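PDB 6CPU: phosphodiesterase from Candida albicans, which belongs to the cyclic nucleotide phosphodiesterase family of the HD superfamily, metal-dependent proteins with a largely helical family domain, and carries a zinc and a magnesium ion side by side. Local coordinates for residues T266-A279 against A345-T357. Residues are numbered along the deposited sequence; the frame is centred on the assembly and turned at random.
Sequences TYKNGNPFHNFRHA and AALGHDVGHPGTT. With ZN (zinc ion), chain B; MG (magnesium ion), chain C.
The rings of His274 and His353 lie one over the other in an offset stack, their planes 4° apart and their centroids 3.8 Å from each other. The opposite face of His274 is covered by CD2 of Phe273, and Asp350 OD2 and a zinc-bound water lie at its edge; NE2 of His274 is 2.7 Å from that water, while ND1 bonds to Glu483. At the edge of His353, ND1 accepts from Gly355 N, which helps to set the rotation of the ring.

The His278 ring meets Asp350 OD2 edge-on and nearly coplanar with the carboxylate, a face resting on Phe273 CE2. Its CG stands anti to the backbone N (chi1 169°), which brings His278 NE2 to 2.2 Å from the zinc ion. This is the metal centre of the HD superfamily, in which the paired His349-Asp350 supplies two further ligands and Asp462 another. Asp350 bridges the two metals, OD2 on zinc and OD1 on magnesium, and one water is bound to both ions. A second-shell bond orients His349: its ND1 donates in the ring plane to a lone pair of Ala346 O, at 160°.

Val351 CA sits over one face of the Tyr267 ring, offset toward the rim. Tyr267 OH donates to Leu347 O at 2.7 Å and accepts from Asp350 N, pinning the type I turn Gly348-Val351. Farther along, Asn271 ND2 donates to both His353 O (2.8 Å) and His274 O, each near its amide plane, while OD1 is taken by Arg127. One water accepts from Lys268 N and donates to the same two carbonyls.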
ATOM      1  N   THR A 266       3.489   2.660  -5.551  1.00 17.38           N
ATOM      2  CA  THR A 266       4.109   3.326  -4.419  1.00 17.61           C
ATOM      3  C   THR A 266       4.411   2.373  -3.264  1.00 17.63           C
ATOM      4  O   THR A 266       5.053   2.782  -2.311  1.00 17.23           O
ATOM      5  CB  THR A 266       3.262   4.483  -3.866  1.00 18.55           C
ATOM      6  OG1 THR A 266       2.066   3.981  -3.265  1.00 18.70           O
ATOM      7  CG2 THR A 266       2.909   5.472  -4.978  1.00 18.58           C
ATOM      8  N   TYR A 267       3.925   1.134  -3.349  1.00 16.35           N
ATOM      9  CA  TYR A 267       4.201   0.123  -2.330  1.00 16.23           C
ATOM     10  C   TYR A 267       5.383  -0.723  -2.760  1.00 17.31           C
ATOM     11  O   TYR A 267       5.555  -0.995  -3.940  1.00 17.44           O
ATOM     12  CB  TYR A 267       2.943  -0.737  -2.080  1.00 16.25           C
ATOM     13  CG  TYR A 267       1.937  -0.045  -1.196  1.00 15.82           C
ATOM     14  CD1 TYR A 267       0.867   0.663  -1.724  1.00 15.99           C
ATOM     15  CD2 TYR A 267       2.064  -0.085   0.192  1.00 15.92           C
ATOM     16  CE1 TYR A 267      -0.032   1.324  -0.904  1.00 16.16           C
ATOM     17  CE2 TYR A 267       1.165   0.582   1.013  1.00 15.42           C
ATOM     18  CZ  TYR A 267       0.117   1.280   0.470  1.00 15.91           C
ATOM     19  OH  TYR A 267      -0.777   1.934   1.323  1.00 16.06           O
ATOM     20  N   LYS A 268       6.226  -1.115  -1.813  1.00 18.19           N
ATOM     21  CA  LYS A 268       7.420  -1.909  -2.140  1.00 19.37           C
ATOM     22  C   LYS A 268       7.100  -3.411  -2.137  1.00 19.83           C
ATOM     23  O   LYS A 268       6.814  -3.981  -1.079  1.00 18.88           O
ATOM     24  CB  LYS A 268       8.528  -1.588  -1.139  1.00 21.67           C
ATOM     25  CG  LYS A 268       8.954  -0.139  -1.275  1.00 24.09           C
ATOM     26  CD  LYS A 268       9.920   0.283  -0.204  1.00 27.79           C
ATOM     27  CE  LYS A 268      10.710   1.519  -0.598  1.00 30.28           C
ATOM     28  NZ  LYS A 268       9.922   2.531  -1.332  1.00 33.02           N
ATOM     29  N   ASN A 269       7.167  -4.039  -3.313  1.00 18.70           N
ATOM     30  CA  ASN A 269       6.681  -5.403  -3.491  1.00 19.58           C
ATOM     31  C   ASN A 269       7.453  -6.430  -2.713  1.00 19.51           C
ATOM     32  O   ASN A 269       6.910  -7.474  -2.375  1.00 21.21           O
ATOM     33  CB  ASN A 269       6.772  -5.824  -4.945  1.00 21.43           C
ATOM     34  CG  ASN A 269       5.854  -5.042  -5.810  1.00 24.18           C
ATOM     35  OD1 ASN A 269       6.055  -3.835  -5.995  1.00 25.67           O
ATOM     36  ND2 ASN A 269       4.836  -5.700  -6.338  1.00 24.88           N
ATOM     37  N   GLY A 270       8.726  -6.157  -2.485  1.00 18.67           N
ATOM     38  CA  GLY A 270       9.571  -7.063  -1.693  1.00 20.46           C
ATOM     39  C   GLY A 270       9.429  -6.951  -0.192  1.00 19.87           C
ATOM     40  O   GLY A 270      10.097  -7.696   0.538  1.00 22.34           O
ATOM     41  N   ASN A 271       8.616  -6.017   0.307  1.00 19.42           N
ATOM     42  CA  ASN A 271       8.362  -5.962   1.737  1.00 19.19           C
ATOM     43  C   ASN A 271       7.548  -7.209   2.087  1.00 19.81           C
ATOM     44  O   ASN A 271       6.530  -7.468   1.451  1.00 18.50           O
ATOM     45  CB  ASN A 271       7.581  -4.727   2.173  1.00 19.56           C
ATOM     46  CG  ASN A 271       8.403  -3.433   2.124  1.00 17.85           C
ATOM     47  OD1 ASN A 271       9.586  -3.409   1.783  1.00 18.06           O
ATOM     48  ND2 ASN A 271       7.765  -2.362   2.483  1.00 18.72           N
ATOM     49  N   PRO A 272       7.995  -7.996   3.090  1.00 20.42           N
ATOM     50  CA  PRO A 272       7.158  -9.173   3.382  1.00 21.09           C
ATOM     51  C   PRO A 272       5.779  -8.821   3.922  1.00 20.27           C
ATOM     52  O   PRO A 272       4.801  -9.505   3.593  1.00 22.82           O
ATOM     53  CB  PRO A 272       7.990  -9.946   4.420  1.00 21.16           C
ATOM     54  CG  PRO A 272       9.385  -9.527   4.153  1.00 20.83           C
ATOM     55  CD  PRO A 272       9.285  -8.063   3.792  1.00 21.07           C
ATOM     56  N   PHE A 273       5.682  -7.781   4.745  1.00 20.32           N
ATOM     57  CA  PHE A 273       4.419  -7.386   5.342  1.00 20.75           C
ATOM     58  C   PHE A 273       3.814  -6.088   4.803  1.00 20.94           C
ATOM     59  O   PHE A 273       2.678  -6.097   4.337  1.00 19.73           O
ATOM     60  CB  PHE A 273       4.562  -7.246   6.856  1.00 21.26           C
ATOM     61  CG  PHE A 273       3.262  -7.005   7.558  1.00 21.80           C
ATOM     62  CD1 PHE A 273       2.509  -8.069   8.015  1.00 22.37           C
ATOM     63  CD2 PHE A 273       2.785  -5.721   7.769  1.00 23.96           C
ATOM     64  CE1 PHE A 273       1.316  -7.864   8.662  1.00 23.62           C
ATOM     65  CE2 PHE A 273       1.582  -5.505   8.406  1.00 23.80           C
ATOM     66  CZ  PHE A 273       0.843  -6.588   8.867  1.00 24.41           C
ATOM     67  N   HIS A 274       4.560  -4.981   4.909  1.00 20.79           N
ATOM     68  CA  HIS A 274       4.062  -3.642   4.511  1.00 21.07           C
ATOM     69  C   HIS A 274       4.124  -3.394   3.007  1.00 19.56           C
ATOM     70  O   HIS A 274       4.842  -2.522   2.528  1.00 20.04           O
ATOM     71  CB  HIS A 274       4.810  -2.548   5.284  1.00 21.38           C
ATOM     72  CG  HIS A 274       4.477  -2.534   6.743  1.00 21.49           C
ATOM     73  ND1 HIS A 274       5.280  -3.121   7.697  1.00 22.54           N
ATOM     74  CD2 HIS A 274       3.402  -2.049   7.402  1.00 22.77           C
ATOM     75  CE1 HIS A 274       4.722  -2.975   8.889  1.00 22.81           C
ATOM     76  NE2 HIS A 274       3.579  -2.332   8.736  1.00 23.79           N
ATOM     77  N   ASN A 275       3.353  -4.186   2.282  1.00 19.38           N
ATOM     78  CA  ASN A 275       3.280  -4.118   0.820  1.00 18.78           C
ATOM     79  C   ASN A 275       1.857  -3.784   0.403  1.00 18.31           C
ATOM     80  O   ASN A 275       1.024  -3.439   1.240  1.00 17.53           O
ATOM     81  CB  ASN A 275       3.761  -5.423   0.217  1.00 18.52           C
ATOM     82  CG  ASN A 275       3.003  -6.622   0.750  1.00 18.75           C
ATOM     83  OD1 ASN A 275       1.875  -6.512   1.198  1.00 19.27           O
ATOM     84  ND2 ASN A 275       3.641  -7.755   0.723  1.00 19.73           N
ATOM     85  N   PHE A 276       1.593  -3.828  -0.892  1.00 17.91           N
ATOM     86  CA  PHE A 276       0.263  -3.483  -1.417  1.00 18.24           C
ATOM     87  C   PHE A 276      -0.804  -4.447  -0.873  1.00 18.35           C
ATOM     88  O   PHE A 276      -1.923  -4.035  -0.596  1.00 18.17           O
ATOM     89  CB  PHE A 276       0.314  -3.533  -2.923  1.00 18.15           C
ATOM     90  CG  PHE A 276      -0.972  -3.177  -3.590  1.00 18.14           C
ATOM     91  CD1 PHE A 276      -1.538  -1.934  -3.402  1.00 18.27           C
ATOM     92  CD2 PHE A 276      -1.574  -4.073  -4.474  1.00 18.63           C
ATOM     93  CE1 PHE A 276      -2.728  -1.608  -4.034  1.00 18.47           C
ATOM     94  CE2 PHE A 276      -2.754  -3.738  -5.122  1.00 18.27           C
ATOM     95  CZ  PHE A 276      -3.323  -2.512  -4.899  1.00 18.56           C
ATOM     96  N   ARG A 277      -0.433  -5.704  -0.678  1.00 19.50           N
ATOM     97  CA  ARG A 277      -1.361  -6.704  -0.108  1.00 19.50           C
ATOM     98  C   ARG A 277      -1.875  -6.279   1.281  1.00 19.81           C
ATOM     99  O   ARG A 277      -3.073  -6.416   1.551  1.00 20.56           O
ATOM    100  CB  ARG A 277      -0.733  -8.106  -0.089  1.00 19.45           C
ATOM    101  CG  ARG A 277      -1.581  -9.207   0.554  1.00 19.51           C
ATOM    102  CD  ARG A 277      -0.971 -10.595   0.416  1.00 20.09           C
ATOM    103  NE  ARG A 277      -0.860 -10.968  -0.988  1.00 20.31           N
ATOM    104  CZ  ARG A 277       0.235 -10.885  -1.731  1.00 20.32           C
ATOM    105  NH1 ARG A 277       1.410 -10.516  -1.216  1.00 21.34           N
ATOM    106  NH2 ARG A 277       0.158 -11.200  -3.009  1.00 21.62           N
ATOM    107  N   HIS A 278      -0.988  -5.751   2.129  1.00 20.00           N
ATOM    108  CA  HIS A 278      -1.373  -5.216   3.452  1.00 21.42           C
ATOM    109  C   HIS A 278      -2.323  -4.044   3.321  1.00 20.66           C
ATOM    110  O   HIS A 278      -3.316  -3.963   4.035  1.00 20.07           O
ATOM    111  CB  HIS A 278      -0.138  -4.819   4.291  1.00 21.77           C
ATOM    112  CG  HIS A 278      -0.454  -4.032   5.533  1.00 24.49           C
ATOM    113  ND1 HIS A 278      -1.207  -4.538   6.573  1.00 25.53           N
ATOM    114  CD2 HIS A 278      -0.109  -2.771   5.900  1.00 26.37           C
ATOM    115  CE1 HIS A 278      -1.313  -3.621   7.523  1.00 26.44           C
ATOM    116  NE2 HIS A 278      -0.657  -2.537   7.142  1.00 28.66           N
ATOM    117  N   ALA A 279      -2.018  -3.119   2.405  1.00 20.61           N
ATOM    118  CA  ALA A 279      -2.881  -1.976   2.170  1.00 19.51           C
ATOM    119  C   ALA A 279      -4.299  -2.408   1.790  1.00 20.24           C
ATOM    120  O   ALA A 279      -5.298  -1.861   2.305  1.00 19.50           O
ATOM    121  CB  ALA A 279      -2.297  -1.076   1.087  1.00 20.04           C
ATOM    122  N   ALA A 345      -8.149   6.605   2.556  1.00 22.08           N
ATOM    123  CA  ALA A 345      -7.056   6.652   3.540  1.00 21.35           C
ATOM    124  C   ALA A 345      -6.491   5.289   3.878  1.00 21.32           C
ATOM    125  O   ALA A 345      -5.280   5.141   3.987  1.00 21.49           O
ATOM    126  CB  ALA A 345      -7.497   7.361   4.815  1.00 21.51           C
ATOM    127  N   ALA A 346      -7.345   4.276   4.048  1.00 20.73           N
ATOM    128  CA  ALA A 346      -6.844   2.935   4.302  1.00 21.32           C
ATOM    129  C   ALA A 346      -5.975   2.443   3.139  1.00 21.50           C
ATOM    130  O   ALA A 346      -4.918   1.839   3.354  1.00 22.80           O
ATOM    131  CB  ALA A 346      -8.006   1.970   4.555  1.00 22.53           C
ATOM    132  N   LEU A 347      -6.417   2.717   1.908  1.00 21.36           N
ATOM    133  CA  LEU A 347      -5.660   2.346   0.710  1.00 21.74           C
ATOM    134  C   LEU A 347      -4.238   2.940   0.705  1.00 20.78           C
ATOM    135  O   LEU A 347      -3.262   2.255   0.332  1.00 23.32           O
ATOM    136  CB  LEU A 347      -6.421   2.777  -0.550  1.00 21.31           C
ATOM    137  CG  LEU A 347      -5.725   2.500  -1.883  1.00 22.15           C
ATOM    138  CD1 LEU A 347      -5.400   1.024  -2.052  1.00 21.52           C
ATOM    139  CD2 LEU A 347      -6.579   3.003  -3.022  1.00 22.86           C
ATOM    140  N   GLY A 348      -4.116   4.191   1.128  1.00 19.74           N
ATOM    141  CA  GLY A 348      -2.838   4.914   1.078  1.00 19.97           C
ATOM    142  C   GLY A 348      -2.051   4.952   2.375  1.00 19.99           C
ATOM    143  O   GLY A 348      -0.982   5.579   2.448  1.00 18.32           O
ATOM    144  N   HIS A 349      -2.537   4.266   3.413  1.00 20.15           N
ATOM    145  CA  HIS A 349      -2.029   4.537   4.765  1.00 21.49           C
ATOM    146  C   HIS A 349      -0.574   4.122   5.017  1.00 20.71           C
ATOM    147  O   HIS A 349       0.036   4.623   5.965  1.00 21.28           O
ATOM    148  CB  HIS A 349      -2.951   3.922   5.840  1.00 22.76           C
ATOM    149  CG  HIS A 349      -2.598   2.514   6.189  1.00 23.35           C
ATOM    150  ND1 HIS A 349      -2.945   1.444   5.398  1.00 25.01           N
ATOM    151  CD2 HIS A 349      -1.893   2.007   7.225  1.00 24.54           C
ATOM    152  CE1 HIS A 349      -2.469   0.332   5.932  1.00 25.14           C
ATOM    153  NE2 HIS A 349      -1.830   0.645   7.047  1.00 25.91           N
ATOM    154  N   ASP A 350      -0.023   3.227   4.193  1.00 18.97           N
ATOM    155  CA  ASP A 350       1.370   2.808   4.314  1.00 19.68           C
ATOM    156  C   ASP A 350       2.185   3.096   3.045  1.00 17.47           C
ATOM    157  O   ASP A 350       3.210   2.468   2.837  1.00 17.08           O
ATOM    158  CB  ASP A 350       1.441   1.298   4.665  1.00 21.21           C
ATOM    159  CG  ASP A 350       1.364   1.021   6.180  1.00 23.70           C
ATOM    160  OD1 ASP A 350       1.783   1.896   6.956  1.00 24.68           O
ATOM    161  OD2 ASP A 350       0.930  -0.087   6.585  1.00 26.75           O
ATOM    162  N   VAL A 351       1.733   4.012   2.182  1.00 17.72           N
ATOM    163  CA  VAL A 351       2.450   4.247   0.920  1.00 18.54           C
ATOM    164  C   VAL A 351       3.940   4.515   1.139  1.00 17.88           C
ATOM    165  O   VAL A 351       4.333   5.300   1.998  1.00 17.88           O
ATOM    166  CB  VAL A 351       1.854   5.365   0.023  1.00 19.99           C
ATOM    167  CG1 VAL A 351       0.511   4.950  -0.563  1.00 20.29           C
ATOM    168  CG2 VAL A 351       1.752   6.678   0.756  1.00 21.97           C
ATOM    169  N   GLY A 352       4.769   3.832   0.362  1.00 17.10           N
ATOM    170  CA  GLY A 352       6.209   4.087   0.366  1.00 16.67           C
ATOM    171  C   GLY A 352       6.915   3.437   1.536  1.00 15.83           C
ATOM    172  O   GLY A 352       8.064   3.704   1.769  1.00 14.90           O
ATOM    173  N   HIS A 353       6.225   2.580   2.277  1.00 15.95           N
ATOM    174  CA  HIS A 353       6.791   2.000   3.500  1.00 16.26           C
ATOM    175  C   HIS A 353       8.044   1.226   3.127  1.00 15.88           C
ATOM    176  O   HIS A 353       7.994   0.427   2.214  1.00 17.29           O
ATOM    177  CB  HIS A 353       5.743   1.100   4.170  1.00 16.33           C
ATOM    178  CG  HIS A 353       6.044   0.731   5.589  1.00 16.60           C
ATOM    179  ND1 HIS A 353       7.125  -0.039   5.939  1.00 17.11           N
ATOM    180  CD2 HIS A 353       5.362   0.962   6.738  1.00 16.58           C
ATOM    181  CE1 HIS A 353       7.123  -0.243   7.243  1.00 17.22           C
ATOM    182  NE2 HIS A 353       6.067   0.355   7.755  1.00 17.19           N
ATOM    183  N   PRO A 354       9.188   1.485   3.794  1.00 15.92           N
ATOM    184  CA  PRO A 354      10.462   0.887   3.409  1.00 16.72           C
ATOM    185  C   PRO A 354      10.760  -0.483   4.048  1.00 18.20           C
ATOM    186  O   PRO A 354      11.807  -1.065   3.794  1.00 19.13           O
ATOM    187  CB  PRO A 354      11.477   1.910   3.926  1.00 16.85           C
ATOM    188  CG  PRO A 354      10.845   2.397   5.171  1.00 16.16           C
ATOM    189  CD  PRO A 354       9.376   2.469   4.876  1.00 16.49           C
ATOM    190  N   GLY A 355       9.841  -0.976   4.852  1.00 18.60           N
ATOM    191  CA  GLY A 355       9.965  -2.292   5.470  1.00 19.35           C
ATOM    192  C   GLY A 355      10.644  -2.247   6.840  1.00 19.66           C
ATOM    193  O   GLY A 355      11.135  -3.270   7.312  1.00 20.33           O
ATOM    194  N   THR A 356      10.679  -1.072   7.472  1.00 19.52           N
ATOM    195  CA  THR A 356      11.266  -0.905   8.820  1.00 19.98           C
ATOM    196  C   THR A 356      10.182  -0.547   9.860  1.00 20.41           C
ATOM    197  O   THR A 356       9.043  -0.953   9.721  1.00 22.40           O
ATOM    198  CB  THR A 356      12.434   0.122   8.793  1.00 20.49           C
ATOM    199  OG1 THR A 356      11.936   1.398   8.405  1.00 20.64           O
ATOM    200  CG2 THR A 356      13.497  -0.289   7.829  1.00 20.26           C
ATOM    201  N   THR A 357      10.538   0.164  10.926  1.00 20.07           N
ATOM    202  CA  THR A 357       9.609   0.583  11.969  1.00 20.70           C
ATOM    203  C   THR A 357      10.025   1.967  12.430  1.00 20.68           C
ATOM    204  O   THR A 357      11.177   2.355  12.216  1.00 21.32           O
ATOM    205  CB  THR A 357       9.706  -0.322  13.226  1.00 21.40           C
ATOM    206  OG1 THR A 357      11.046  -0.259  13.742  1.00 20.20           O
ATOM    207  CG2 THR A 357       9.360  -1.767  12.910  1.00 21.70           C
TER
HETATM  208 ZN    ZN B 601      -0.398  -0.589   8.098  1.00 34.92          ZN
HETATM  209 MG    MG C 602       1.847   2.203   9.088  1.00 26.72          MG
HETATM  210  O   HOH W   1       5.616  -0.363   0.858  1.00 14.58           O
HETATM  211  O   HOH W   2       9.314   5.202  -0.234  1.00 30.92           O
HETATM  212  O   HOH W   3       1.049  -1.725   9.324  1.00 34.55           O
HETATM  213  O   HOH W   4       0.169   1.086   9.347  1.00 30.21           O
HETATM  214  O   HOH W   5       1.680   2.748  11.202  1.00 27.32           O
HETATM  215  O   HOH W   6       3.836   3.122   8.990  1.00 20.33           O
HETATM  216  O   HOH W   7       2.939   0.584   9.525  1.00 30.35           O